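Local coordinates for protein CRISPR-associated endonuclease Cas12b (Alicyclobacillus acidoterrestris, PDB 5U31) that cuts target DNA as an RNA-guided, PAM-dependent CRISPR endonuclease that defends the bacterium against viruses and other mobile genetic elements, at residues I580-V585 / H615-L620; V567-L572 / N984-L989; A651-L656 / E718-V723. The protein carries 3 engineered substitutions. All coordinates share one frame; numbering follows the deposited sequence.

Interaction 1 of 3, residues I580-V585 / H615-L620. With nucleotides of chain B.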
# COMPACT_ATOMS: atom_id res chain seq x y z
N ILE A 580 -4.14 6.45 -20.30
CA ILE A 580 -3.05 7.38 -20.49
C ILE A 580 -3.39 8.33 -21.63
O ILE A 580 -4.22 8.05 -22.49
CB ILE A 580 -1.71 6.65 -20.78
CG1 ILE A 580 -1.74 5.99 -22.16
CG2 ILE A 580 -1.43 5.61 -19.70
CD1 ILE A 580 -0.96 6.75 -23.22
N SER A 581 -2.73 9.49 -21.61
CA SER A 581 -2.79 10.44 -22.71
C SER A 581 -1.45 11.15 -22.78
O SER A 581 -0.94 11.60 -21.75
CB SER A 581 -3.93 11.44 -22.54
OG SER A 581 -3.84 12.09 -21.29
N VAL A 582 -0.89 11.23 -23.98
CA VAL A 582 0.45 11.75 -24.20
C VAL A 582 0.34 13.12 -24.83
O VAL A 582 -0.43 13.32 -25.77
CB VAL A 582 1.28 10.79 -25.08
CG1 VAL A 582 2.64 11.38 -25.39
CG2 VAL A 582 1.43 9.45 -24.40
N PHE A 583 1.11 14.07 -24.30
CA PHE A 583 1.14 15.44 -24.81
C PHE A 583 2.58 15.83 -25.10
O PHE A 583 3.51 15.41 -24.42
CB PHE A 583 0.52 16.42 -23.81
CG PHE A 583 -0.97 16.49 -23.85
CD1 PHE A 583 -1.62 17.59 -24.39
CD2 PHE A 583 -1.74 15.46 -23.34
CE1 PHE A 583 -3.00 17.66 -24.43
CE2 PHE A 583 -3.13 15.52 -23.37
CZ PHE A 583 -3.75 16.63 -23.92
N ARG A 584 2.75 16.66 -26.13
CA ARG A 584 4.05 17.12 -26.58
C ARG A 584 4.11 18.64 -26.50
O ARG A 584 3.15 19.32 -26.88
CB ARG A 584 4.34 16.64 -28.01
CG ARG A 584 5.05 17.67 -28.90
CD ARG A 584 5.24 17.15 -30.32
NE ARG A 584 3.98 16.84 -30.98
CZ ARG A 584 3.36 17.65 -31.84
NH1 ARG A 584 3.91 18.82 -32.16
NH2 ARG A 584 2.21 17.29 -32.39
N VAL A 585 5.22 19.17 -26.00
CA VAL A 585 5.43 20.61 -26.01
C VAL A 585 5.89 21.02 -27.40
O VAL A 585 6.81 20.42 -27.96
CB VAL A 585 6.45 21.02 -24.93
CG1 VAL A 585 6.54 22.53 -24.85
CG2 VAL A 585 6.07 20.45 -23.58
N HIS A 615 -1.77 17.39 -27.89
CA HIS A 615 -2.15 16.00 -27.62
C HIS A 615 -1.63 15.09 -28.73
O HIS A 615 -1.90 15.33 -29.92
CB HIS A 615 -3.66 15.88 -27.49
CG HIS A 615 -4.14 14.49 -27.17
ND1 HIS A 615 -4.56 13.61 -28.14
CD2 HIS A 615 -4.26 13.84 -25.99
CE1 HIS A 615 -4.92 12.47 -27.57
NE2 HIS A 615 -4.75 12.59 -26.27
N GLU A 616 -0.91 14.04 -28.35
CA GLU A 616 -0.39 13.06 -29.30
C GLU A 616 -1.29 11.84 -29.41
O GLU A 616 -1.71 11.48 -30.51
CB GLU A 616 1.03 12.63 -28.89
CG GLU A 616 2.05 13.75 -28.88
CD GLU A 616 3.06 13.63 -30.00
OE1 GLU A 616 3.79 12.62 -30.03
OE2 GLU A 616 3.12 14.55 -30.84
N ARG A 617 -1.60 11.20 -28.29
CA ARG A 617 -2.43 10.00 -28.32
C ARG A 617 -3.04 9.78 -26.95
O ARG A 617 -2.54 10.27 -25.94
CB ARG A 617 -1.62 8.77 -28.75
CG ARG A 617 -0.56 8.34 -27.74
CD ARG A 617 0.49 7.46 -28.38
NE ARG A 617 1.81 7.70 -27.81
CZ ARG A 617 2.34 6.96 -26.84
NH1 ARG A 617 1.65 5.93 -26.36
NH2 ARG A 617 3.55 7.24 -26.37
N SER A 618 -4.14 9.03 -26.93
CA SER A 618 -4.72 8.50 -25.71
C SER A 618 -4.98 7.02 -25.90
O SER A 618 -5.29 6.57 -27.01
CB SER A 618 -6.01 9.22 -25.32
OG SER A 618 -5.75 10.53 -24.84
N GLN A 619 -4.85 6.26 -24.82
CA GLN A 619 -4.95 4.82 -24.90
C GLN A 619 -5.47 4.28 -23.57
O GLN A 619 -5.23 4.87 -22.52
CB GLN A 619 -3.60 4.18 -25.24
CG GLN A 619 -3.43 3.84 -26.70
CD GLN A 619 -4.35 2.72 -27.14
OE1 GLN A 619 -4.41 1.66 -26.52
NE2 GLN A 619 -5.09 2.95 -28.22
N LEU A 620 -6.18 3.16 -23.65
CA LEU A 620 -6.57 2.41 -22.46
C LEU A 620 -5.57 1.27 -22.29
O LEU A 620 -5.55 0.33 -23.08
CB LEU A 620 -8.00 1.89 -22.59
CG LEU A 620 -9.10 2.95 -22.67
CD1 LEU A 620 -10.46 2.32 -22.43
CD2 LEU A 620 -8.85 4.06 -21.67
P G B 9 -1.76 5.15 -33.79
OP1 G B 9 -0.30 5.05 -33.52
OP2 G B 9 -2.24 5.81 -35.03
O5' G B 9 -2.36 3.68 -33.76
C5' G B 9 -1.98 2.74 -32.75
C4' G B 9 -2.89 1.54 -32.78
O4' G B 9 -2.35 0.48 -31.93
C3' G B 9 -4.32 1.78 -32.29
O3' G B 9 -5.23 1.07 -33.12
C2' G B 9 -4.32 1.17 -30.90
O2' G B 9 -5.59 0.74 -30.44
C1' G B 9 -3.36 0.01 -31.07
N9 G B 9 -2.76 -0.46 -29.82
C8 G B 9 -2.91 -1.71 -29.28
N7 G B 9 -2.29 -1.86 -28.15
C5 G B 9 -1.69 -0.62 -27.93
C6 G B 9 -0.88 -0.18 -26.86
O6 G B 9 -0.51 -0.81 -25.86
N1 G B 9 -0.48 1.14 -27.03
C2 G B 9 -0.82 1.94 -28.09
N2 G B 9 -0.32 3.18 -28.04
N3 G B 9 -1.58 1.54 -29.10
C4 G B 9 -1.97 0.26 -28.95
P A B 6 -12.06 15.61 -27.33
OP1 A B 6 -12.56 16.41 -26.18
OP2 A B 6 -11.78 16.29 -28.62
O5' A B 6 -10.75 14.86 -26.84
C5' A B 6 -9.46 15.44 -26.99
C4' A B 6 -8.61 14.64 -27.94
O4' A B 6 -8.46 13.31 -27.38
C3' A B 6 -9.22 14.48 -29.33
O3' A B 6 -8.38 14.92 -30.42
C2' A B 6 -9.62 13.00 -29.41
O2' A B 6 -9.42 12.38 -30.67
C1' A B 6 -8.79 12.33 -28.33
N9 A B 6 -9.57 11.28 -27.67
C8 A B 6 -10.75 11.47 -26.99
N7 A B 6 -11.28 10.36 -26.53
C5 A B 6 -10.41 9.38 -26.95
C6 A B 6 -10.42 7.98 -26.79
N6 A B 6 -11.38 7.33 -26.13
N1 A B 6 -9.41 7.28 -27.33
C2 A B 6 -8.45 7.94 -27.99
N3 A B 6 -8.33 9.24 -28.22
C4 A B 6 -9.35 9.92 -27.67
P G B 7 -6.96 14.28 -30.83
OP1 G B 7 -6.29 13.63 -29.69
OP2 G B 7 -6.24 15.35 -31.55
O5' G B 7 -7.32 13.15 -31.89
C5' G B 7 -6.60 11.92 -31.92
C4' G B 7 -6.91 11.09 -33.14
O4' G B 7 -8.34 10.91 -33.24
C3' G B 7 -6.45 11.68 -34.47
O3' G B 7 -6.08 10.61 -35.34
C2' G B 7 -7.71 12.34 -35.00
O2' G B 7 -7.75 12.47 -36.41
C1' G B 7 -8.80 11.40 -34.49
N9 G B 7 -10.09 12.05 -34.26
C8 G B 7 -10.39 12.97 -33.29
N7 G B 7 -11.63 13.37 -33.33
C5 G B 7 -12.18 12.66 -34.39
C6 G B 7 -13.49 12.67 -34.92
O6 G B 7 -14.47 13.33 -34.54
N1 G B 7 -13.62 11.80 -36.00
C2 G B 7 -12.61 11.02 -36.50
N2 G B 7 -12.92 10.25 -37.55
N3 G B 7 -11.38 11.00 -36.02
C4 G B 7 -11.24 11.84 -34.97
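Val582 O accepts the backbone NH groups of both Glu616 and Arg617. The bond from Glu616 N is 2.7 Å long, while the one from Arg617 N is weak at 3.5 Å. Val582 N donates in turn to Arg617 O, nearly along the C=O axis. Further on, Ile580 and Gln619 form a hydrogen-bonded antiparallel pair: Ile580 N gives to Gln619 O at 2.9 Å, and Gln619 N to Ile580 O at 3.0 Å. Glu616 and Arg617 both face Val582, a classic beta bulge. It joins neighbouring antiparallel strands of the RNase H-like sheet, in the first RuvC region. The shift in register brings Phe583 opposite His615. Their rings meet offset edge-to-face, the His615 edge toward the Phe583 face, with planes 76° apart. His615 NE2 and Ser618 OG share a hydrogen bond of 2.7 Å. O4' of A6 of chain B lies over one imidazole face, in keeping with the role of His615 in sgRNA binding. Arg584 NE makes a salt bridge to Glu616 OE2, the guanidinium and carboxylate planes being 73° apart. The other oxygen, Glu616 OE1, pairs with Arg566. The Arg617 guanidinium rests one face on Val582 CG2, 3.5 Å above the plane and over its centre. Its NH1 forms a salt bridge with Glu820, and Tyr840 adds a cation-pi contact. Gln619 NE2 makes a weak hydrogen bond to a sugar of a further sgRNA nucleotide.

Interaction 2 of 3, residues V567-L572 / N984-L989. Engineered in segment 567-572: Ala571 (natural residue Asp).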
# COMPACT_ATOMS: atom_id res chain seq x y z
N VAL A 567 4.99 14.46 -21.88
CA VAL A 567 4.52 14.02 -20.57
C VAL A 567 3.35 13.08 -20.78
O VAL A 567 2.45 13.37 -21.57
CB VAL A 567 4.11 15.21 -19.69
CG1 VAL A 567 3.55 14.72 -18.36
CG2 VAL A 567 5.28 16.16 -19.47
N MSE A 568 3.35 11.96 -20.06
CA MSE A 568 2.22 11.05 -20.13
C MSE A 568 1.48 11.04 -18.80
O MSE A 568 2.06 10.76 -17.76
CB MSE A 568 2.68 9.64 -20.48
CG MSE A 568 1.54 8.68 -20.73
SE MSE A 568 2.14 6.85 -20.95
CE MSE A 568 2.73 6.53 -19.13
N SER A 569 0.19 11.35 -18.83
CA SER A 569 -0.63 11.31 -17.63
C SER A 569 -1.36 9.98 -17.56
O SER A 569 -1.74 9.41 -18.59
CB SER A 569 -1.63 12.47 -17.60
OG SER A 569 -2.41 12.50 -18.78
N VAL A 570 -1.54 9.47 -16.35
CA VAL A 570 -2.05 8.13 -16.13
C VAL A 570 -3.18 8.20 -15.11
O VAL A 570 -3.00 8.74 -14.02
CB VAL A 570 -0.96 7.17 -15.64
CG1 VAL A 570 -1.52 5.78 -15.44
CG2 VAL A 570 0.20 7.16 -16.60
N ALA A 571 -4.33 7.64 -15.47
CA ALA A 571 -5.49 7.56 -14.58
C ALA A 571 -5.67 6.10 -14.19
O ALA A 571 -6.23 5.31 -14.95
CB ALA A 571 -6.73 8.12 -15.24
N LEU A 572 -5.20 5.74 -12.99
CA LEU A 572 -5.38 4.38 -12.49
C LEU A 572 -6.85 4.12 -12.18
O LEU A 572 -7.58 5.01 -11.74
CB LEU A 572 -4.54 4.16 -11.24
CG LEU A 572 -3.03 4.36 -11.37
CD1 LEU A 572 -2.36 4.28 -10.01
CD2 LEU A 572 -2.44 3.35 -12.34
N ASN A 984 -7.20 15.97 -17.60
CA ASN A 984 -7.30 17.03 -16.60
C ASN A 984 -5.98 17.20 -15.87
O ASN A 984 -5.53 18.33 -15.65
CB ASN A 984 -8.44 16.73 -15.62
CG ASN A 984 -9.54 17.76 -15.70
OD1 ASN A 984 -9.29 18.96 -15.83
ND2 ASN A 984 -10.78 17.29 -15.62
N LEU A 985 -5.35 16.10 -15.48
CA LEU A 985 -4.02 16.18 -14.88
C LEU A 985 -3.05 16.89 -15.81
O LEU A 985 -2.27 17.75 -15.37
CB LEU A 985 -3.51 14.78 -14.53
CG LEU A 985 -4.39 13.97 -13.59
CD1 LEU A 985 -3.71 12.67 -13.22
CD2 LEU A 985 -4.71 14.76 -12.34
N GLN A 986 -3.10 16.57 -17.10
CA GLN A 986 -2.25 17.26 -18.06
C GLN A 986 -2.57 18.75 -18.10
O GLN A 986 -1.66 19.59 -18.08
CB GLN A 986 -2.42 16.63 -19.44
CG GLN A 986 -1.27 16.92 -20.36
CD GLN A 986 -0.20 15.86 -20.28
OE1 GLN A 986 0.96 16.13 -20.54
NE2 GLN A 986 -0.59 14.65 -19.92
N GLN A 987 -3.86 19.09 -18.15
CA GLN A 987 -4.25 20.49 -18.21
C GLN A 987 -3.82 21.25 -16.96
O GLN A 987 -3.48 22.44 -17.04
CB GLN A 987 -5.77 20.60 -18.40
CG GLN A 987 -6.29 22.01 -18.60
CD GLN A 987 -6.62 22.71 -17.29
OE1 GLN A 987 -6.93 22.06 -16.29
NE2 GLN A 987 -6.55 24.03 -17.30
N ARG A 988 -3.80 20.58 -15.80
CA ARG A 988 -3.36 21.23 -14.57
C ARG A 988 -1.85 21.40 -14.52
O ARG A 988 -1.36 22.29 -13.82
CB ARG A 988 -3.84 20.43 -13.37
CG ARG A 988 -5.33 20.35 -13.27
CD ARG A 988 -5.80 19.61 -12.06
NE ARG A 988 -7.25 19.71 -11.94
CZ ARG A 988 -7.95 19.31 -10.89
NH1 ARG A 988 -7.32 18.77 -9.85
NH2 ARG A 988 -9.27 19.44 -10.87
N LEU A 989 -1.10 20.55 -15.23
CA LEU A 989 0.35 20.68 -15.25
C LEU A 989 0.77 21.98 -15.94
O LEU A 989 1.52 22.78 -15.37
CB LEU A 989 0.96 19.48 -15.97
CG LEU A 989 2.30 18.89 -15.51
CD1 LEU A 989 3.26 18.77 -16.68
CD2 LEU A 989 2.91 19.70 -14.39
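Gln986 reaches from its helix to the strand and lays its amide group beside Val567 and Ser569. Two torsions put it there. CG stands anti to the backbone N (chi1 -159°), and the chain then bends at chi2 (91°), which turns CD toward the strand. Ser569 points its CB at the helix. Its OG lies between the backbone N and the carbonyl carbon, and it is hydrogen-bonded to Ala982 O, one turn before Gln986 in helix 977-990. Ser569 CB also comes 4.3 Å from Leu985 CB. Leu985 brings CD1 to 4.1 Å from Val570 O. At the other end, Val567 CG2 meets Leu989 CD1 at 4.3 Å. The CB atoms of Met568 and Val570 point away from the helix, and their side chains touch Ile817 of helix 796-822 on the far side of the sheet. The strand and helix segments cross at 137°. Leu985 also touches Ala849 of the next strand, a second active-site position that is substituted here. Ala571 is engineered too: the natural Asp belongs to the assigned RuvC active site. A helix from RuvC-III laid across the central strands, close to the acidic positions, belongs to the RNase H-like fold of RuvC nucleases.

Interaction 3 of 3, residues A651-L656 / E718-V723; sequences AYLRLL and ESVRRV. With nucleotides of chain B.
Leu653 and Val723 meet tip to tip between two nearly antiparallel helices. Leu653 CG lies 3.7 Å from Val723 CG1. The same leucine sends CD2 obliquely across to Val720 CG1, at 3.9 Å, and so touches residues one turn apart on the facing helix. Leu656 works one turn further along its own helix. Its CG is anti to the backbone N (chi1 -180°), which brings CG to 3.8 Å from Val720 CG2. Its CD2 is also beside Val720 CG2, at 3.7 Å, and the two side chains run alongside one another in opposite senses. Val720 is thus held by one methyl against each leucine. This close part is wholly aliphatic. Phe693 and Leu700 of helix 687-701 also touch Leu656, while Trp724 and Met727 add to the packing on Leu653.

Contact thins toward Ser719. Its OG is 4.1 Å from Leu656 CD2, and it hydrogen-bonds to Val716 O of its own helix rather than across. On the outer side of the same helix, Glu718, Arg721 and Arg722 are exposed. Arg654 lies on a side of the bridge helix turned from helix 709-739. Its CA-CB bond points away from that helix, and its extended chain reaches phosphates of the sgRNA. Its NE makes a weak hydrogen bond of 2.9 Å to OP1 of A107 of chain B. OP1 of C106 of chain B lies over one guanidinium face, and Arg654 NH2 also hydrogen-bonds to Ser774 OG.

The segment axes approach to 10.5 Å at an angle of 164°, and the pair buries 227 Å². The bridge helix and REC2 are therefore joined here by the burial of aliphatic side chains, while Arg654 faces the RNA phosphates.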
# COMPACT_ATOMS: atom_id res chain seq x y z
N ALA A 651 -26.53 -19.53 3.98
CA ALA A 651 -27.23 -18.45 4.67
C ALA A 651 -28.55 -18.91 5.26
O ALA A 651 -28.98 -18.40 6.30
CB ALA A 651 -27.46 -17.28 3.72
N TYR A 652 -29.21 -19.88 4.61
CA TYR A 652 -30.43 -20.46 5.14
C TYR A 652 -30.16 -21.57 6.14
O TYR A 652 -31.01 -21.85 6.99
CB TYR A 652 -31.31 -20.97 4.00
CG TYR A 652 -32.04 -19.88 3.24
CD1 TYR A 652 -33.43 -19.82 3.22
CD2 TYR A 652 -31.34 -18.90 2.55
CE1 TYR A 652 -34.10 -18.82 2.53
CE2 TYR A 652 -31.99 -17.89 1.86
CZ TYR A 652 -33.37 -17.86 1.85
OH TYR A 652 -34.03 -16.86 1.17
N LEU A 653 -28.99 -22.22 6.06
CA LEU A 653 -28.61 -23.17 7.09
C LEU A 653 -28.52 -22.49 8.45
O LEU A 653 -28.97 -23.04 9.46
CB LEU A 653 -27.28 -23.83 6.74
CG LEU A 653 -27.15 -25.34 6.95
CD1 LEU A 653 -25.70 -25.78 6.88
CD2 LEU A 653 -27.78 -25.76 8.26
N ARG A 654 -27.96 -21.27 8.48
CA ARG A 654 -27.88 -20.53 9.73
C ARG A 654 -29.25 -20.07 10.21
O ARG A 654 -29.46 -19.91 11.42
CB ARG A 654 -26.95 -19.33 9.56
CG ARG A 654 -25.54 -19.70 9.17
CD ARG A 654 -24.60 -18.53 9.32
NE ARG A 654 -23.21 -18.98 9.42
CZ ARG A 654 -22.35 -18.97 8.42
NH1 ARG A 654 -22.72 -18.52 7.22
NH2 ARG A 654 -21.11 -19.40 8.60
N LEU A 655 -30.19 -19.85 9.29
CA LEU A 655 -31.56 -19.57 9.70
C LEU A 655 -32.18 -20.79 10.37
O LEU A 655 -32.92 -20.66 11.35
CB LEU A 655 -32.40 -19.13 8.50
CG LEU A 655 -32.41 -17.63 8.20
CD1 LEU A 655 -33.15 -17.33 6.91
CD2 LEU A 655 -33.03 -16.86 9.36
N LEU A 656 -31.88 -21.99 9.85
CA LEU A 656 -32.40 -23.20 10.47
C LEU A 656 -31.76 -23.43 11.84
O LEU A 656 -32.43 -23.88 12.77
CB LEU A 656 -32.15 -24.40 9.56
CG LEU A 656 -32.63 -25.76 10.05
CD1 LEU A 656 -34.14 -25.77 10.21
CD2 LEU A 656 -32.18 -26.85 9.10
N GLU A 718 -31.00 -32.39 14.49
CA GLU A 718 -30.82 -33.58 13.66
C GLU A 718 -31.13 -33.31 12.20
O GLU A 718 -30.62 -34.02 11.32
CB GLU A 718 -31.69 -34.73 14.19
CG GLU A 718 -31.11 -35.42 15.41
CD GLU A 718 -31.85 -36.70 15.77
OE1 GLU A 718 -32.87 -37.01 15.11
OE2 GLU A 718 -31.42 -37.39 16.72
N SER A 719 -31.97 -32.31 11.91
CA SER A 719 -32.19 -31.92 10.52
C SER A 719 -31.08 -31.02 10.01
O SER A 719 -30.85 -30.96 8.79
CB SER A 719 -33.54 -31.22 10.37
OG SER A 719 -33.62 -30.06 11.17
N VAL A 720 -30.37 -30.32 10.90
CA VAL A 720 -29.21 -29.54 10.49
C VAL A 720 -28.09 -30.47 10.04
O VAL A 720 -27.38 -30.18 9.07
CB VAL A 720 -28.76 -28.62 11.64
CG1 VAL A 720 -27.35 -28.08 11.38
CG2 VAL A 720 -29.75 -27.47 11.81
N ARG A 721 -27.91 -31.60 10.73
CA ARG A 721 -26.85 -32.53 10.35
C ARG A 721 -27.10 -33.11 8.97
O ARG A 721 -26.19 -33.14 8.13
CB ARG A 721 -26.72 -33.65 11.39
CG ARG A 721 -25.70 -34.70 10.97
CD ARG A 721 -25.43 -35.73 12.05
NE ARG A 721 -24.41 -36.68 11.61
CZ ARG A 721 -23.89 -37.63 12.37
NH1 ARG A 721 -22.97 -38.45 11.88
NH2 ARG A 721 -24.28 -37.76 13.63
N ARG A 722 -28.32 -33.58 8.71
CA ARG A 722 -28.64 -34.13 7.40
C ARG A 722 -28.36 -33.12 6.30
O ARG A 722 -27.75 -33.44 5.27
CB ARG A 722 -30.10 -34.58 7.34
CG ARG A 722 -30.46 -35.71 8.29
CD ARG A 722 -31.93 -36.08 8.16
NE ARG A 722 -32.33 -37.10 9.12
CZ ARG A 722 -33.57 -37.57 9.25
NH1 ARG A 722 -34.54 -37.10 8.48
NH2 ARG A 722 -33.85 -38.50 10.16
N VAL A 723 -28.79 -31.87 6.51
CA VAL A 723 -28.62 -30.85 5.48
C VAL A 723 -27.17 -30.38 5.41
O VAL A 723 -26.67 -30.08 4.32
CB VAL A 723 -29.62 -29.71 5.75
CG1 VAL A 723 -28.92 -28.37 5.91
CG2 VAL A 723 -30.67 -29.66 4.65
P A B 107 -22.46 -17.18 12.47
OP1 A B 107 -23.30 -18.38 12.22
OP2 A B 107 -22.46 -16.06 11.50
O5' A B 107 -22.82 -16.58 13.90
C5' A B 107 -22.93 -17.43 15.04
C4' A B 107 -23.14 -16.63 16.31
O4' A B 107 -21.96 -15.84 16.60
C3' A B 107 -24.27 -15.62 16.27
O3' A B 107 -25.54 -16.20 16.49
C2' A B 107 -23.85 -14.63 17.36
O2' A B 107 -24.16 -15.14 18.64
C1' A B 107 -22.34 -14.62 17.19
N9 A B 107 -21.87 -13.51 16.34
C8 A B 107 -21.44 -13.56 15.03
N7 A B 107 -21.07 -12.40 14.55
C5 A B 107 -21.26 -11.52 15.61
C6 A B 107 -21.05 -10.14 15.75
N6 A B 107 -20.59 -9.35 14.78
N1 A B 107 -21.35 -9.58 16.94
C2 A B 107 -21.81 -10.36 17.93
N3 A B 107 -22.04 -11.67 17.92
C4 A B 107 -21.75 -12.19 16.72
P C B 106 -19.09 -15.53 8.27
OP1 C B 106 -20.05 -16.30 7.45
OP2 C B 106 -19.10 -14.04 8.21
O5' C B 106 -19.26 -15.97 9.79
C5' C B 106 -18.93 -17.30 10.18
C4' C B 106 -18.74 -17.39 11.67
O4' C B 106 -17.59 -16.61 12.07
C3' C B 106 -19.87 -16.82 12.51
O3' C B 106 -20.96 -17.71 12.64
C2' C B 106 -19.18 -16.51 13.83
O2' C B 106 -18.99 -17.70 14.58
C1' C B 106 -17.81 -16.03 13.34
N1 C B 106 -17.75 -14.56 13.20
C2 C B 106 -17.42 -13.81 14.32
O2 C B 106 -17.20 -14.41 15.38
N3 C B 106 -17.36 -12.46 14.23
C4 C B 106 -17.60 -11.87 13.06
N4 C B 106 -17.53 -10.53 13.01
C5 C B 106 -17.94 -12.61 11.89
C6 C B 106 -18.00 -13.94 12.01

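Overall arrangement
All three contacts are buried, but they divide into two places. Interactions 1 and 2 touch and belong to one RuvC sheet: strands 566-572 and 578-587 are neighbours in it. Interaction 1 joins strand to strand, mainly by backbone hydrogen bonds, with charged and RNA-facing side chains beside them. Interaction 2 seats a helix on the sheet, mainly through helix side chains, near the substituted active-site positions. Interaction 3 stands apart, its centre about 58 Å from that of interaction 1 and 55 Å from that of interaction 2. It joins two helices by aliphatic contacts, with exposed charges close by. In interactions 1 and 3, residues also meet different nucleotides of the sgRNA.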